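Long-range contact in DNA translocase coupling protein (Clostridium perfringens, PDB 6O1W), which binds ATP and probably acts as an FtsK/SpoIIIE-family DNA translocase coupling protein in plasmid conjugation: residues F192-L206 with A264-I276. Sequence-based numbering, arbitrary orientation.
Sequences FKYLVDENAKRLKLL and ARLSRATGINLCI. With BGC (beta-D-glucopyranose), chain E.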
# COMPACT_ATOMS: atom_id res chain seq x y z
N PHE A 192 -14.86 18.56 4.54
CA PHE A 192 -15.61 17.31 4.42
C PHE A 192 -17.13 17.51 4.25
O PHE A 192 -17.77 16.69 3.59
CB PHE A 192 -15.29 16.33 5.56
CG PHE A 192 -13.96 15.67 5.29
CD1 PHE A 192 -13.84 14.68 4.31
CD2 PHE A 192 -12.82 16.05 5.98
CE1 PHE A 192 -12.61 14.06 4.05
CE2 PHE A 192 -11.57 15.45 5.71
CZ PHE A 192 -11.48 14.48 4.73
N LYS A 193 -17.67 18.60 4.81
CA LYS A 193 -19.08 18.95 4.61
C LYS A 193 -19.25 19.42 3.13
O LYS A 193 -20.19 19.02 2.47
CB LYS A 193 -19.52 20.03 5.62
CG LYS A 193 -20.93 20.58 5.40
CD LYS A 193 -21.98 19.50 5.53
CE LYS A 193 -23.35 20.10 5.69
NZ LYS A 193 -24.37 19.40 4.87
N TYR A 194 -18.29 20.16 2.59
CA TYR A 194 -18.31 20.56 1.19
C TYR A 194 -18.25 19.32 0.25
O TYR A 194 -19.01 19.26 -0.73
CB TYR A 194 -17.12 21.50 0.88
CG TYR A 194 -16.86 21.61 -0.61
CD1 TYR A 194 -17.74 22.32 -1.44
CD2 TYR A 194 -15.79 20.96 -1.20
CE1 TYR A 194 -17.52 22.40 -2.81
CE2 TYR A 194 -15.56 21.04 -2.57
CZ TYR A 194 -16.45 21.73 -3.38
OH TYR A 194 -16.25 21.76 -4.74
N LEU A 195 -17.31 18.38 0.50
CA LEU A 195 -17.10 17.18 -0.33
C LEU A 195 -18.31 16.26 -0.31
O LEU A 195 -18.66 15.71 -1.35
CB LEU A 195 -15.86 16.41 0.13
CG LEU A 195 -14.49 17.06 -0.07
CD1 LEU A 195 -13.42 16.27 0.70
CD2 LEU A 195 -14.12 17.17 -1.56
N VAL A 196 -18.97 16.12 0.85
CA VAL A 196 -20.20 15.32 0.99
C VAL A 196 -21.37 15.96 0.19
O VAL A 196 -22.14 15.24 -0.45
CB VAL A 196 -20.50 15.08 2.50
CG1 VAL A 196 -21.99 15.07 2.82
CG2 VAL A 196 -19.86 13.79 2.94
N ASP A 197 -21.47 17.29 0.22
CA ASP A 197 -22.48 18.04 -0.57
C ASP A 197 -22.12 17.96 -2.07
O ASP A 197 -23.03 17.80 -2.87
CB ASP A 197 -22.51 19.52 -0.14
CG ASP A 197 -23.05 19.77 1.26
OD1 ASP A 197 -23.52 18.79 1.90
OD2 ASP A 197 -22.98 20.92 1.73
N GLU A 198 -20.82 18.07 -2.43
CA GLU A 198 -20.40 17.99 -3.84
C GLU A 198 -20.70 16.57 -4.37
O GLU A 198 -21.14 16.42 -5.50
CB GLU A 198 -18.91 18.36 -4.03
CG GLU A 198 -18.40 18.20 -5.46
CD GLU A 198 -18.96 19.14 -6.52
OE1 GLU A 198 -19.41 20.24 -6.15
OE2 GLU A 198 -18.93 18.78 -7.73
N ASN A 199 -20.49 15.55 -3.53
CA ASN A 199 -20.81 14.17 -3.87
C ASN A 199 -22.33 14.03 -4.11
O ASN A 199 -22.73 13.45 -5.11
CB ASN A 199 -20.36 13.21 -2.76
CG ASN A 199 -20.50 11.78 -3.23
OD1 ASN A 199 -19.81 11.33 -4.11
ND2 ASN A 199 -21.44 11.05 -2.70
N ALA A 200 -23.15 14.60 -3.21
CA ALA A 200 -24.63 14.55 -3.31
C ALA A 200 -25.11 15.22 -4.60
O ALA A 200 -25.93 14.64 -5.28
CB ALA A 200 -25.30 15.17 -2.06
N LYS A 201 -24.52 16.36 -4.98
CA LYS A 201 -24.83 17.08 -6.23
C LYS A 201 -24.48 16.25 -7.49
O LYS A 201 -25.26 16.23 -8.45
CB LYS A 201 -24.16 18.46 -6.28
CG LYS A 201 -24.72 19.43 -5.23
CD LYS A 201 -23.84 20.67 -5.00
CE LYS A 201 -24.25 21.84 -5.86
NZ LYS A 201 -23.28 22.95 -5.77
N ARG A 202 -23.37 15.51 -7.44
CA ARG A 202 -22.89 14.65 -8.52
C ARG A 202 -23.78 13.43 -8.68
O ARG A 202 -24.14 13.10 -9.80
CB ARG A 202 -21.43 14.25 -8.31
CG ARG A 202 -20.49 15.42 -8.54
CD ARG A 202 -19.02 15.01 -8.47
NE ARG A 202 -18.18 16.19 -8.70
CZ ARG A 202 -16.93 16.17 -9.13
NH1 ARG A 202 -16.31 15.02 -9.35
NH2 ARG A 202 -16.27 17.31 -9.30
N LEU A 203 -24.21 12.80 -7.55
CA LEU A 203 -25.13 11.66 -7.59
C LEU A 203 -26.46 12.08 -8.24
O LEU A 203 -27.04 11.32 -9.00
CB LEU A 203 -25.42 11.10 -6.19
CG LEU A 203 -24.35 10.31 -5.47
CD1 LEU A 203 -24.82 9.95 -4.06
CD2 LEU A 203 -24.04 9.01 -6.20
N LYS A 204 -26.91 13.31 -7.93
CA LYS A 204 -28.17 13.89 -8.44
C LYS A 204 -28.05 14.05 -9.98
O LYS A 204 -28.95 13.65 -10.70
CB LYS A 204 -28.39 15.25 -7.73
CG LYS A 204 -29.71 15.93 -7.97
CD LYS A 204 -29.81 17.25 -7.15
CE LYS A 204 -31.11 17.99 -7.37
NZ LYS A 204 -31.24 18.49 -8.78
N LEU A 205 -26.90 14.56 -10.45
CA LEU A 205 -26.62 14.73 -11.89
C LEU A 205 -26.60 13.39 -12.64
O LEU A 205 -27.17 13.28 -13.72
CB LEU A 205 -25.31 15.51 -12.11
CG LEU A 205 -25.33 17.01 -11.74
CD1 LEU A 205 -23.91 17.59 -11.79
CD2 LEU A 205 -26.28 17.82 -12.67
N LEU A 206 -26.02 12.34 -12.01
CA LEU A 206 -25.99 10.98 -12.57
C LEU A 206 -27.37 10.37 -12.68
O LEU A 206 -27.70 9.83 -13.74
CB LEU A 206 -25.04 10.07 -11.77
CG LEU A 206 -23.58 10.55 -11.70
CD1 LEU A 206 -22.73 9.59 -10.89
CD2 LEU A 206 -22.98 10.72 -13.10
N ALA A 264 -16.80 7.75 1.44
CA ALA A 264 -16.21 6.47 1.05
C ALA A 264 -17.24 5.48 0.45
O ALA A 264 -16.99 4.84 -0.58
CB ALA A 264 -15.50 5.85 2.24
N ARG A 265 -18.40 5.39 1.07
CA ARG A 265 -19.46 4.48 0.68
C ARG A 265 -20.16 4.90 -0.62
O ARG A 265 -20.43 4.04 -1.46
CB ARG A 265 -20.46 4.34 1.86
CG ARG A 265 -21.75 3.54 1.59
CD ARG A 265 -22.61 3.44 2.85
NE ARG A 265 -23.00 4.76 3.38
CZ ARG A 265 -24.09 5.43 3.03
NH1 ARG A 265 -24.96 4.90 2.17
NH2 ARG A 265 -24.34 6.63 3.54
N LEU A 266 -20.41 6.21 -0.81
CA LEU A 266 -21.20 6.71 -1.94
C LEU A 266 -20.46 7.35 -3.12
O LEU A 266 -21.14 7.69 -4.10
CB LEU A 266 -22.24 7.72 -1.44
CG LEU A 266 -23.31 7.24 -0.43
CD1 LEU A 266 -24.25 8.40 -0.06
CD2 LEU A 266 -24.14 6.09 -1.01
N SER A 267 -19.12 7.55 -3.06
CA SER A 267 -18.43 8.29 -4.14
C SER A 267 -17.77 7.44 -5.26
O SER A 267 -16.92 7.95 -6.02
CB SER A 267 -17.39 9.24 -3.56
OG SER A 267 -16.42 8.44 -2.92
N ARG A 268 -18.23 6.20 -5.42
CA ARG A 268 -17.78 5.24 -6.42
C ARG A 268 -17.79 5.80 -7.86
O ARG A 268 -16.79 5.72 -8.55
CB ARG A 268 -18.68 3.99 -6.38
CG ARG A 268 -19.31 3.68 -5.03
CD ARG A 268 -18.68 2.43 -4.47
NE ARG A 268 -17.91 2.73 -3.27
CZ ARG A 268 -16.77 2.15 -2.93
NH1 ARG A 268 -16.22 1.23 -3.72
NH2 ARG A 268 -16.16 2.49 -1.81
N ALA A 269 -18.93 6.37 -8.29
CA ALA A 269 -19.21 6.86 -9.63
C ALA A 269 -19.00 8.36 -9.84
O ALA A 269 -19.01 8.82 -10.98
CB ALA A 269 -20.65 6.50 -10.00
N THR A 270 -18.84 9.12 -8.76
CA THR A 270 -18.77 10.59 -8.78
C THR A 270 -17.36 11.20 -8.98
O THR A 270 -17.23 12.42 -9.12
CB THR A 270 -19.42 11.15 -7.53
OG1 THR A 270 -18.67 10.69 -6.42
CG2 THR A 270 -20.90 10.74 -7.38
N GLY A 271 -16.32 10.37 -9.02
CA GLY A 271 -14.98 10.89 -9.26
C GLY A 271 -14.43 11.69 -8.09
O GLY A 271 -13.71 12.66 -8.30
N ILE A 272 -14.75 11.29 -6.86
CA ILE A 272 -14.17 11.86 -5.65
C ILE A 272 -13.41 10.69 -4.99
O ILE A 272 -14.04 9.73 -4.51
CB ILE A 272 -15.19 12.55 -4.71
CG1 ILE A 272 -16.09 13.57 -5.47
CG2 ILE A 272 -14.47 13.16 -3.48
CD1 ILE A 272 -17.09 14.33 -4.68
N ASN A 273 -12.07 10.79 -4.94
CA ASN A 273 -11.19 9.73 -4.45
C ASN A 273 -10.42 10.06 -3.18
O ASN A 273 -9.79 11.11 -3.07
CB ASN A 273 -10.23 9.29 -5.56
CG ASN A 273 -10.93 9.08 -6.88
OD1 ASN A 273 -10.78 9.86 -7.80
ND2 ASN A 273 -11.72 8.04 -7.00
N LEU A 274 -10.48 9.14 -2.21
CA LEU A 274 -9.77 9.27 -0.93
C LEU A 274 -8.48 8.46 -0.96
O LEU A 274 -8.53 7.27 -1.30
CB LEU A 274 -10.66 8.78 0.23
CG LEU A 274 -11.89 9.63 0.51
CD1 LEU A 274 -12.89 8.88 1.38
CD2 LEU A 274 -11.52 10.96 1.15
N CYS A 275 -7.34 9.10 -0.65
CA CYS A 275 -6.01 8.48 -0.56
C CYS A 275 -5.59 8.71 0.87
O CYS A 275 -5.27 9.84 1.26
CB CYS A 275 -5.01 9.08 -1.54
SG CYS A 275 -5.38 8.73 -3.28
N ILE A 276 -5.66 7.64 1.67
CA ILE A 276 -5.43 7.69 3.11
C ILE A 276 -4.13 7.04 3.57
O ILE A 276 -3.88 5.88 3.25
CB ILE A 276 -6.63 7.06 3.87
CG1 ILE A 276 -7.99 7.54 3.34
CG2 ILE A 276 -6.51 7.28 5.38
CD1 ILE A 276 -9.15 6.62 3.68
C2 BGC E . -14.33 25.21 -2.63
C3 BGC E . -15.33 25.89 -1.71
C4 BGC E . -15.41 25.14 -0.39
C5 BGC E . -14.02 25.02 0.23
C6 BGC E . -14.01 24.17 1.48
C1 BGC E . -12.98 25.12 -1.93
O1 BGC E . -12.05 24.50 -2.76
O2 BGC E . -14.21 25.93 -3.85
O3 BGC E . -16.61 25.95 -2.34
O4 BGC E . -16.27 25.82 0.53
O5 BGC E . -13.12 24.40 -0.71
O6 BGC E . -12.69 24.03 1.98
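Thr270 is gripped from both ends by two side chains one helical turn apart, Asn199 and Arg202. Its hydroxyl donates to the amide oxygen of Asn199, Thr270 OG1 to Asn199 OD1 2.7 Å, meeting that oxygen almost head-on at a C=O...O angle of 166°, while the two side chains cross at about a right angle. Asn199 reaches the turn because its CG lies anti to the backbone N (chi1 -171°), and its OD1 also comes within 3.2 Å of Ser267 CB. Asn199 ND2, the other half of the amide, rests against Leu266 CB at 3.6 Å.

At the backbone end of Thr270, Arg202 NH1 donates to the carbonyl O of Thr270 over 2.8 Å, a nearly straight bond with the acceptor lying in the guanidinium plane. The arginine chain, extended from CG to NE, carries the guanidinium group out to this carbonyl, and nearer the helix Arg202 CB packs on Thr270 CG2 at 3.7 Å. A salt bridge from Arg202 NE to Glu198 OE2 (2.9 Å), also close to the guanidinium plane, and a bond from Arg202 NH2 to the Lys227 carbonyl help fix the rotation of the group.

Apolar contacts flank this polar centre. Leu203 CD2 touches the methyl of Thr270, Leu206 CD1 meets Ala269 CB at 3.8 Å, and Ile272 CD1 lies against the backbone of Asn199. Toward the N-terminal end of the helix segment, Leu274 CD2 approaches the edge of the Phe192 ring.

The contact thus docks helix 185-209 on the turn joining helix 247-266 to strand 272-278 within the P-loop NTPase fold of the FtsK/SpoIIIE-like part; its 192-206 portion runs at 142° to strand segment 272-276, closer to antiparallel than to parallel. Leu195 bridges Leu263 of helix 247-266 and Val231 of strand 229-233, and Tyr217 of helix 214-220 borders Leu206.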